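Local coordinates for protein dihydroxyacetone kinase (Citrobacter freundii, PDB 1UN8) that catalyses the ATP-dependent phosphorylation of dihydroxyacetone to dihydroxyacetone phosphate, a step in glycerol fermentation, at residues 107-115 against 148-159; 134-142 against 179-189. All coordinates share one frame; numbering follows the deposited sequence.

Contacts 1 and 2 are both largely buried and lie side by side, their centres about 7 Å apart, joined by the neighbouring strands 104-109 and 132-137 of one sheet in the DhaK part of the chain. Contact 1 brings the end of strand 104-109 against the loop and first turn of helix 155-167, beside the substrate site; its chemistry is polar at the loop and apolar along the helix. Contact 2 sets strand 132-137 on helix 172-184 and then reaches strand 186-192 of the second sheet, so that its apolar packing gives way to backbone and carboxylate bonds. Asp139 links the two, its OD1 accepting from Ile152 N. The second subunit touches both.

Contact 1 of 2, residues 107-115 against 148-159; sequences IVKNYTGDR and HPRGIAGTILVH
His148 approaches Asn110 with its CB, 3.6 Å from Asn110 ND2, while its ring nitrogen ND1 shares a water with Asn110 ND2 and Arg115 NH1. The imidazole stands 82° to the Arg115 guanidinium, and the water lies in the plane of each, at the edge. Arg115 NH1 also donates, within the guanidinium plane, to Asn110 OD1 at 2.8 Å. That bond fixes the rotation of the amide and leaves ND2 facing the loop; Arg115 NE meanwhile donates to the carbonyl of Tyr467 of the second subunit. At Pro149 the carbonyl O takes a weak, bent bond from Asn110 ND2, 2.9 Å long with 127° at the hydrogen. Arg150 lays CB and CG across the hydroxyl end of Tyr111, then runs extended away to Pro223 O. Gly151 is where the backbones close in, its CA 4.5 Å from Lys109 CA. Its O lies at the edge of the Tyr111 ring and accepts from Tyr111 OH at 2.7 Å, the hydroxyl coming from above the carbonyl plane. Ile152 adds CG2 beside the same hydroxyl. Thr155 OG1 donates back to Ile152 O and lies 3.4 Å from Lys109 CG; the lysine chain crosses the threonine and bends at its last two torsions to deliver NZ to His65. Val158 CG1 touches Ile107 CD1 at 3.6 Å. His159 turns its ring edge to Ile107, CE1 reaching CG2 at 3.4 Å, while its NE2 bonds to His65. The segment leading into helix 155-167 thus pins the C-terminal end of strand 104-109 and the turn after it, which carry Lys109 and, just beyond, Asp114 of the DhaK dihydroxyacetone site, with Tyr111 edge-to-face against His220, the residue that forms the hemiaminal intermediate.

Contact 2 of 2, residues 134-142 against 179-189; sequences MLIVGDDIS and AQYAASNTFSL
Leu135 packs on Ala179 and Ala183 where helix 172-184 runs almost parallel, at 8°, to strand 132-137, the outermost strand of the first sheet of the DhaK alpha/beta domain; the chain then enters strand 186-192 of the second sheet. CD2 sits 3.6 Å from Ala179 CB, and CD1 lies 3.2 Å from Gln180 OE1; NE2 of that amide is weakly linked through a water to Ile136 O. Val158 of helix 155-167 also touches this leucine.

Farther along, the chain leaves the strand and Asp139 takes over. Its CB lies 3.7 Å from Thr186 O, with Thr186 CG2 close by. CG is held between the backbone N and the carbonyl carbon (chi1 61°), which swings the carboxylate toward Ser188. OD2 accepts from Ser188 OG, at a modelled length so short that its exact value is doubtful, and OG has a second partner in Thr306. The carboxylate also reaches the segment 148-159, so it ties two loops and a strand together in a buried place.

Backbone bonds then form a single parallel bridge between Asp140 and Ser188: Ser188 N donates to Asp139 O at 2.9 Å, and Ile141 N meets Ser188 O at 3.0 Å. Ile141 lies over Ser188 O between the side chains of Phe187 and Leu189, with CG2 at the edge of the Phe187 ring and CG1 4.1 Å from Leu189 CB. Asp140 folds back on its own loop in an Asx turn, OD1 taking Ser142 N from above the carboxylate plane, while Ser142 CB touches Leu189 CD1 at 3.7 Å.

Contact 1 of 2, residues 107-115 against 148-159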
loop_
_atom_site.group_PDB
_atom_site.type_symbol
_atom_site.label_atom_id
_atom_site.label_comp_id
_atom_site.label_asym_id
_atom_site.label_seq_id
_atom_site.Cartn_x
_atom_site.Cartn_y
_atom_site.Cartn_z
ATOM N N ILE A 107 13.349 -18.550 -12.842
ATOM C CA ILE A 107 12.588 -17.499 -13.500
ATOM C C ILE A 107 13.294 -16.188 -13.119
ATOM O O ILE A 107 13.267 -15.761 -11.949
ATOM C CB ILE A 107 11.134 -17.465 -13.012
ATOM C CG1 ILE A 107 10.474 -18.833 -13.255
ATOM C CG2 ILE A 107 10.369 -16.325 -13.737
ATOM C CD1 ILE A 107 9.254 -18.803 -14.132
ATOM N N VAL A 108 13.926 -15.548 -14.100
ATOM C CA VAL A 108 14.669 -14.318 -13.844
ATOM C C VAL A 108 14.172 -13.063 -14.562
ATOM O O VAL A 108 13.969 -13.073 -15.774
ATOM C CB VAL A 108 16.151 -14.518 -14.201
ATOM C CG1 VAL A 108 16.935 -13.245 -13.948
ATOM C CG2 VAL A 108 16.714 -15.656 -13.376
ATOM N N LYS A 109 13.997 -11.978 -13.805
ATOM C CA LYS A 109 13.560 -10.702 -14.378
ATOM C C LYS A 109 14.740 -10.172 -15.196
ATOM O O LYS A 109 15.893 -10.358 -14.817
ATOM C CB LYS A 109 13.159 -9.718 -13.269
ATOM C CG LYS A 109 11.923 -10.163 -12.483
ATOM C CD LYS A 109 11.376 -9.070 -11.549
ATOM C CE LYS A 109 12.409 -8.582 -10.538
ATOM N NZ LYS A 109 13.020 -9.674 -9.742
ATOM N N ASN A 110 14.456 -9.531 -16.322
ATOM C CA ASN A 110 15.519 -9.044 -17.200
ATOM C C ASN A 110 16.409 -7.928 -16.655
ATOM O O ASN A 110 16.136 -6.752 -16.853
ATOM C CB ASN A 110 14.924 -8.601 -18.539
ATOM C CG ASN A 110 15.903 -8.751 -19.691
ATOM O OD1 ASN A 110 17.092 -8.992 -19.480
ATOM N ND2 ASN A 110 15.403 -8.606 -20.921
ATOM N N TYR A 111 17.470 -8.310 -15.961
ATOM C CA TYR A 111 18.439 -7.359 -15.426
ATOM C C TYR A 111 19.787 -8.076 -15.418
ATOM O O TYR A 111 19.887 -9.215 -14.956
ATOM C CB TYR A 111 17.972 -6.825 -14.070
ATOM C CG TYR A 111 16.615 -6.158 -14.109
ATOM C CD1 TYR A 111 15.481 -6.829 -13.670
ATOM C CD2 TYR A 111 16.464 -4.865 -14.583
ATOM C CE1 TYR A 111 14.236 -6.228 -13.701
ATOM C CE2 TYR A 111 15.225 -4.254 -14.618
ATOM C CZ TYR A 111 14.114 -4.940 -14.177
ATOM O OH TYR A 111 12.880 -4.336 -14.211
ATOM N N THR A 112 20.814 -7.412 -15.941
ATOM C CA THR A 112 22.154 -7.987 -16.012
ATOM C C THR A 112 22.594 -8.724 -14.750
ATOM O O THR A 112 22.982 -9.885 -14.806
ATOM C CB THR A 112 23.193 -6.909 -16.316
ATOM O OG1 THR A 112 22.812 -6.225 -17.509
ATOM C CG2 THR A 112 24.572 -7.536 -16.523
ATOM N N GLY A 113 22.548 -8.035 -13.619
ATOM C CA GLY A 113 22.959 -8.648 -12.366
ATOM C C GLY A 113 22.330 -10.010 -12.120
ATOM O O GLY A 113 23.017 -10.960 -11.761
ATOM N N ASP A 114 21.023 -10.114 -12.310
ATOM C CA ASP A 114 20.341 -11.377 -12.098
ATOM C C ASP A 114 20.668 -12.405 -13.168
ATOM O O ASP A 114 20.875 -13.578 -12.864
ATOM C CB ASP A 114 18.831 -11.171 -12.041
ATOM C CG ASP A 114 18.403 -10.399 -10.825
ATOM O OD1 ASP A 114 19.238 -10.280 -9.901
ATOM O OD2 ASP A 114 17.247 -9.917 -10.792
ATOM N N ARG A 115 20.711 -11.963 -14.418
ATOM C CA ARG A 115 21.011 -12.855 -15.525
ATOM C C ARG A 115 22.395 -13.459 -15.360
ATOM O O ARG A 115 22.580 -14.663 -15.520
ATOM C CB ARG A 115 20.923 -12.090 -16.847
ATOM C CG ARG A 115 19.516 -11.595 -17.160
ATOM C CD ARG A 115 19.455 -10.774 -18.432
ATOM N NE ARG A 115 20.140 -11.404 -19.556
ATOM C CZ ARG A 115 19.757 -11.276 -20.823
ATOM N NH1 ARG A 115 18.689 -10.547 -21.132
ATOM N NH2 ARG A 115 20.439 -11.870 -21.786
ATOM N N HIS A 148 16.671 -5.178 -24.531
ATOM C CA HIS A 148 16.346 -6.023 -23.390
ATOM C C HIS A 148 15.247 -5.443 -22.509
ATOM O O HIS A 148 15.532 -4.740 -21.540
ATOM C CB HIS A 148 17.602 -6.242 -22.555
ATOM C CG HIS A 148 18.753 -6.777 -23.345
ATOM N ND1 HIS A 148 18.748 -8.036 -23.909
ATOM C CD2 HIS A 148 19.937 -6.216 -23.686
ATOM C CE1 HIS A 148 19.880 -8.224 -24.563
ATOM N NE2 HIS A 148 20.618 -7.135 -24.445
ATOM N N PRO A 149 13.975 -5.741 -22.830
ATOM C CA PRO A 149 12.833 -5.238 -22.053
ATOM C C PRO A 149 12.992 -5.601 -20.584
ATOM O O PRO A 149 13.298 -6.738 -20.237
ATOM C CB PRO A 149 11.634 -5.948 -22.683
ATOM C CG PRO A 149 12.086 -6.198 -24.089
ATOM C CD PRO A 149 13.518 -6.630 -23.912
ATOM N N ARG A 150 12.780 -4.629 -19.716
ATOM C CA ARG A 150 12.905 -4.881 -18.298
ATOM C C ARG A 150 11.799 -5.815 -17.851
ATOM O O ARG A 150 10.721 -5.839 -18.437
ATOM C CB ARG A 150 12.794 -3.577 -17.517
ATOM C CG ARG A 150 13.892 -2.590 -17.786
ATOM C CD ARG A 150 13.437 -1.191 -17.415
ATOM N NE ARG A 150 14.485 -0.201 -17.623
ATOM C CZ ARG A 150 14.301 1.108 -17.523
ATOM N NH1 ARG A 150 13.099 1.591 -17.220
ATOM N NH2 ARG A 150 15.317 1.935 -17.725
ATOM N N GLY A 151 12.088 -6.590 -16.810
ATOM C CA GLY A 151 11.101 -7.495 -16.260
ATOM C C GLY A 151 10.485 -6.828 -15.040
ATOM O O GLY A 151 11.193 -6.441 -14.109
ATOM N N ILE A 152 9.161 -6.691 -15.055
ATOM C CA ILE A 152 8.444 -6.070 -13.954
ATOM C C ILE A 152 7.258 -6.923 -13.459
ATOM O O ILE A 152 7.306 -8.138 -13.517
ATOM C CB ILE A 152 7.985 -4.645 -14.370
ATOM C CG1 ILE A 152 7.030 -4.737 -15.574
ATOM C CG2 ILE A 152 9.231 -3.776 -14.703
ATOM C CD1 ILE A 152 7.212 -3.638 -16.584
ATOM N N ALA A 153 6.190 -6.281 -13.008
ATOM C CA ALA A 153 5.032 -6.973 -12.453
ATOM C C ALA A 153 4.568 -8.268 -13.123
ATOM O O ALA A 153 4.288 -9.254 -12.444
ATOM C CB ALA A 153 3.861 -6.008 -12.344
ATOM N N GLY A 154 4.488 -8.265 -14.450
ATOM C CA GLY A 154 4.035 -9.444 -15.163
ATOM C C GLY A 154 4.764 -10.721 -14.786
ATOM O O GLY A 154 4.230 -11.817 -14.925
ATOM N N THR A 155 5.993 -10.580 -14.311
ATOM C CA THR A 155 6.781 -11.735 -13.933
ATOM C C THR A 155 5.991 -12.720 -13.073
ATOM O O THR A 155 6.059 -13.922 -13.289
ATOM C CB THR A 155 8.053 -11.321 -13.149
ATOM O OG1 THR A 155 8.882 -10.477 -13.967
ATOM C CG2 THR A 155 8.836 -12.560 -12.720
ATOM N N ILE A 156 5.233 -12.222 -12.106
ATOM C CA ILE A 156 4.496 -13.131 -11.249
ATOM C C ILE A 156 3.426 -13.901 -12.007
ATOM O O ILE A 156 3.037 -14.991 -11.596
ATOM C CB ILE A 156 3.854 -12.408 -10.040
ATOM C CG1 ILE A 156 2.845 -11.374 -10.528
ATOM C CG2 ILE A 156 4.947 -11.812 -9.147
ATOM C CD1 ILE A 156 1.577 -11.326 -9.669
ATOM N N LEU A 157 2.925 -13.347 -13.105
ATOM C CA LEU A 157 1.930 -14.084 -13.862
ATOM C C LEU A 157 2.651 -15.282 -14.458
ATOM O O LEU A 157 2.048 -16.330 -14.700
ATOM C CB LEU A 157 1.327 -13.227 -14.967
ATOM C CG LEU A 157 0.503 -12.033 -14.488
ATOM C CD1 LEU A 157 -0.110 -11.355 -15.708
ATOM C CD2 LEU A 157 -0.573 -12.479 -13.507
ATOM N N VAL A 158 3.955 -15.128 -14.680
ATOM C CA VAL A 158 4.754 -16.211 -15.226
ATOM C C VAL A 158 4.942 -17.259 -14.130
ATOM O O VAL A 158 4.886 -18.461 -14.395
ATOM C CB VAL A 158 6.125 -15.701 -15.728
ATOM C CG1 VAL A 158 6.999 -16.867 -16.150
ATOM C CG2 VAL A 158 5.920 -14.768 -16.913
ATOM N N HIS A 159 5.150 -16.809 -12.896
ATOM C CA HIS A 159 5.315 -17.746 -11.786
ATOM C C HIS A 159 4.056 -18.613 -11.699
ATOM O O HIS A 159 4.129 -19.821 -11.531
ATOM C CB HIS A 159 5.483 -17.011 -10.446
ATOM C CG HIS A 159 6.805 -16.329 -10.272
ATOM N ND1 HIS A 159 7.874 -16.545 -11.115
ATOM C CD2 HIS A 159 7.252 -15.493 -9.303
ATOM C CE1 HIS A 159 8.924 -15.873 -10.671
ATOM N NE2 HIS A 159 8.572 -15.230 -9.572
HETATM O O HOH W 1 16.589 -9.660 -23.513
HETATM O O HOH W 2 17.203 -4.624 -18.792
#

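Contact 2 of 2, residues 134-142 against 179-189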
loop_
_atom_site.group_PDB
_atom_site.type_symbol
_atom_site.label_atom_id
_atom_site.label_comp_id
_atom_site.label_asym_id
_atom_site.label_seq_id
_atom_site.Cartn_x
_atom_site.Cartn_y
_atom_site.Cartn_z
ATOM N N MET A 134 16.561 -21.810 -17.569
ATOM C CA MET A 134 16.368 -20.428 -17.158
ATOM C C MET A 134 15.476 -19.656 -18.120
ATOM O O MET A 134 15.674 -19.697 -19.334
ATOM C CB MET A 134 17.712 -19.719 -17.048
ATOM C CG MET A 134 17.592 -18.302 -16.558
ATOM S SD MET A 134 19.188 -17.597 -16.071
ATOM C CE MET A 134 19.187 -16.204 -17.176
ATOM N N LEU A 135 14.486 -18.957 -17.576
ATOM C CA LEU A 135 13.583 -18.155 -18.394
ATOM C C LEU A 135 13.694 -16.693 -17.978
ATOM O O LEU A 135 13.286 -16.318 -16.876
ATOM C CB LEU A 135 12.133 -18.612 -18.227
ATOM C CG LEU A 135 11.112 -17.688 -18.905
ATOM C CD1 LEU A 135 11.371 -17.700 -20.400
ATOM C CD2 LEU A 135 9.681 -18.120 -18.606
ATOM N N ILE A 136 14.263 -15.872 -18.859
ATOM C CA ILE A 136 14.404 -14.443 -18.586
ATOM C C ILE A 136 13.087 -13.756 -18.981
ATOM O O ILE A 136 12.636 -13.871 -20.131
ATOM C CB ILE A 136 15.554 -13.788 -19.405
ATOM C CG1 ILE A 136 16.890 -14.492 -19.160
ATOM C CG2 ILE A 136 15.700 -12.334 -18.993
ATOM C CD1 ILE A 136 16.982 -15.827 -19.818
ATOM N N VAL A 137 12.467 -13.054 -18.035
ATOM C CA VAL A 137 11.212 -12.359 -18.305
ATOM C C VAL A 137 11.412 -10.858 -18.567
ATOM O O VAL A 137 11.994 -10.146 -17.744
ATOM C CB VAL A 137 10.231 -12.534 -17.136
ATOM C CG1 VAL A 137 8.865 -11.969 -17.511
ATOM C CG2 VAL A 137 10.109 -14.011 -16.785
ATOM N N GLY A 138 10.938 -10.395 -19.724
ATOM C CA GLY A 138 11.066 -8.995 -20.085
ATOM C C GLY A 138 9.727 -8.514 -20.600
ATOM O O GLY A 138 9.534 -8.341 -21.796
ATOM N N ASP A 139 8.796 -8.293 -19.680
ATOM C CA ASP A 139 7.450 -7.876 -20.040
ATOM C C ASP A 139 7.183 -6.382 -20.251
ATOM O O ASP A 139 6.148 -6.016 -20.801
ATOM C CB ASP A 139 6.459 -8.441 -19.008
ATOM C CG ASP A 139 6.724 -7.937 -17.595
ATOM O OD1 ASP A 139 7.866 -8.060 -17.106
ATOM O OD2 ASP A 139 5.779 -7.419 -16.965
ATOM N N ASP A 140 8.102 -5.520 -19.829
ATOM C CA ASP A 140 7.915 -4.080 -19.991
ATOM C C ASP A 140 7.851 -3.670 -21.467
ATOM O O ASP A 140 8.653 -4.130 -22.277
ATOM C CB ASP A 140 9.051 -3.339 -19.275
ATOM C CG ASP A 140 8.927 -1.824 -19.365
ATOM O OD1 ASP A 140 7.797 -1.317 -19.503
ATOM O OD2 ASP A 140 9.973 -1.143 -19.281
ATOM N N ILE A 141 6.885 -2.820 -21.817
ATOM C CA ILE A 141 6.747 -2.357 -23.196
ATOM C C ILE A 141 7.004 -0.858 -23.330
ATOM O O ILE A 141 6.813 -0.281 -24.405
ATOM C CB ILE A 141 5.330 -2.629 -23.758
ATOM C CG1 ILE A 141 4.309 -1.708 -23.072
ATOM C CG2 ILE A 141 4.977 -4.103 -23.602
ATOM C CD1 ILE A 141 2.865 -2.050 -23.410
ATOM N N SER A 142 7.428 -0.227 -22.244
ATOM C CA SER A 142 7.679 1.204 -22.259
ATOM C C SER A 142 8.799 1.678 -23.187
ATOM O O SER A 142 8.766 2.806 -23.671
ATOM C CB SER A 142 7.981 1.696 -20.846
ATOM O OG SER A 142 9.238 1.226 -20.401
ATOM N N ALA A 179 5.894 -21.796 -19.396
ATOM C CA ALA A 179 6.359 -20.586 -18.741
ATOM C C ALA A 179 6.749 -19.557 -19.796
ATOM O O ALA A 179 6.418 -18.370 -19.687
ATOM C CB ALA A 179 7.548 -20.902 -17.859
ATOM N N GLN A 180 7.464 -20.013 -20.818
ATOM C CA GLN A 180 7.884 -19.122 -21.883
ATOM C C GLN A 180 6.647 -18.642 -22.643
ATOM O O GLN A 180 6.548 -17.478 -23.026
ATOM C CB GLN A 180 8.851 -19.853 -22.821
ATOM C CG GLN A 180 9.189 -19.091 -24.111
ATOM C CD GLN A 180 9.964 -17.785 -23.882
ATOM O OE1 GLN A 180 11.153 -17.799 -23.550
ATOM N NE2 GLN A 180 9.285 -16.655 -24.065
ATOM N N TYR A 181 5.694 -19.541 -22.843
ATOM C CA TYR A 181 4.469 -19.202 -23.558
ATOM C C TYR A 181 3.731 -18.090 -22.812
ATOM O O TYR A 181 3.210 -17.156 -23.425
ATOM C CB TYR A 181 3.571 -20.439 -23.693
ATOM C CG TYR A 181 2.345 -20.221 -24.558
ATOM C CD1 TYR A 181 2.467 -19.870 -25.905
ATOM C CD2 TYR A 181 1.063 -20.360 -24.031
ATOM C CE1 TYR A 181 1.341 -19.661 -26.709
ATOM C CE2 TYR A 181 -0.072 -20.156 -24.822
ATOM C CZ TYR A 181 0.074 -19.810 -26.158
ATOM O OH TYR A 181 -1.052 -19.629 -26.936
ATOM N N ALA A 182 3.681 -18.191 -21.489
ATOM C CA ALA A 182 3.012 -17.169 -20.692
ATOM C C ALA A 182 3.765 -15.845 -20.845
ATOM O O ALA A 182 3.172 -14.807 -21.129
ATOM C CB ALA A 182 2.967 -17.584 -19.224
ATOM N N ALA A 183 5.075 -15.895 -20.659
ATOM C CA ALA A 183 5.894 -14.706 -20.785
ATOM C C ALA A 183 5.569 -13.989 -22.095
ATOM O O ALA A 183 5.197 -12.817 -22.094
ATOM C CB ALA A 183 7.375 -15.081 -20.737
ATOM N N SER A 184 5.694 -14.704 -23.207
ATOM C CA SER A 184 5.432 -14.138 -24.531
ATOM C C SER A 184 4.057 -13.496 -24.678
ATOM O O SER A 184 3.822 -12.719 -25.598
ATOM C CB SER A 184 5.600 -15.216 -25.601
ATOM O OG SER A 184 6.941 -15.663 -25.655
ATOM N N ASN A 185 3.150 -13.818 -23.774
ATOM C CA ASN A 185 1.809 -13.263 -23.827
ATOM C C ASN A 185 1.552 -12.272 -22.695
ATOM O O ASN A 185 0.403 -11.960 -22.374
ATOM C CB ASN A 185 0.787 -14.396 -23.772
ATOM C CG ASN A 185 0.629 -15.101 -25.104
ATOM O OD1 ASN A 185 -0.062 -14.611 -25.993
ATOM N ND2 ASN A 185 1.282 -16.250 -25.256
ATOM N N THR A 186 2.627 -11.771 -22.097
ATOM C CA THR A 186 2.501 -10.832 -21.002
ATOM C C THR A 186 3.098 -9.481 -21.369
ATOM O O THR A 186 4.238 -9.389 -21.819
ATOM C CB THR A 186 3.174 -11.395 -19.734
ATOM O OG1 THR A 186 2.555 -12.641 -19.393
ATOM C CG2 THR A 186 3.024 -10.429 -18.566
ATOM N N PHE A 187 2.301 -8.436 -21.180
ATOM C CA PHE A 187 2.715 -7.072 -21.494
ATOM C C PHE A 187 2.404 -6.130 -20.327
ATOM O O PHE A 187 1.273 -6.069 -19.829
ATOM C CB PHE A 187 2.010 -6.600 -22.772
ATOM C CG PHE A 187 2.082 -7.597 -23.905
ATOM C CD1 PHE A 187 1.229 -8.700 -23.937
ATOM C CD2 PHE A 187 3.056 -7.476 -24.895
ATOM C CE1 PHE A 187 1.346 -9.664 -24.927
ATOM C CE2 PHE A 187 3.179 -8.440 -25.892
ATOM C CZ PHE A 187 2.325 -9.535 -25.907
ATOM N N SER A 188 3.418 -5.398 -19.883
ATOM C CA SER A 188 3.237 -4.482 -18.767
ATOM C C SER A 188 3.731 -3.071 -19.067
ATOM O O SER A 188 4.671 -2.877 -19.841
ATOM C CB SER A 188 3.967 -5.016 -17.541
ATOM O OG SER A 188 3.597 -6.355 -17.287
ATOM N N LEU A 189 3.075 -2.098 -18.445
ATOM C CA LEU A 189 3.440 -0.702 -18.595
ATOM C C LEU A 189 3.214 0.001 -17.263
ATOM O O LEU A 189 2.138 -0.079 -16.681
ATOM C CB LEU A 189 2.597 -0.035 -19.683
ATOM C CG LEU A 189 2.888 1.447 -19.932
ATOM C CD1 LEU A 189 4.369 1.628 -20.215
ATOM C CD2 LEU A 189 2.021 1.955 -21.092
HETATM O O HOH W 3 10.787 -13.940 -22.624
#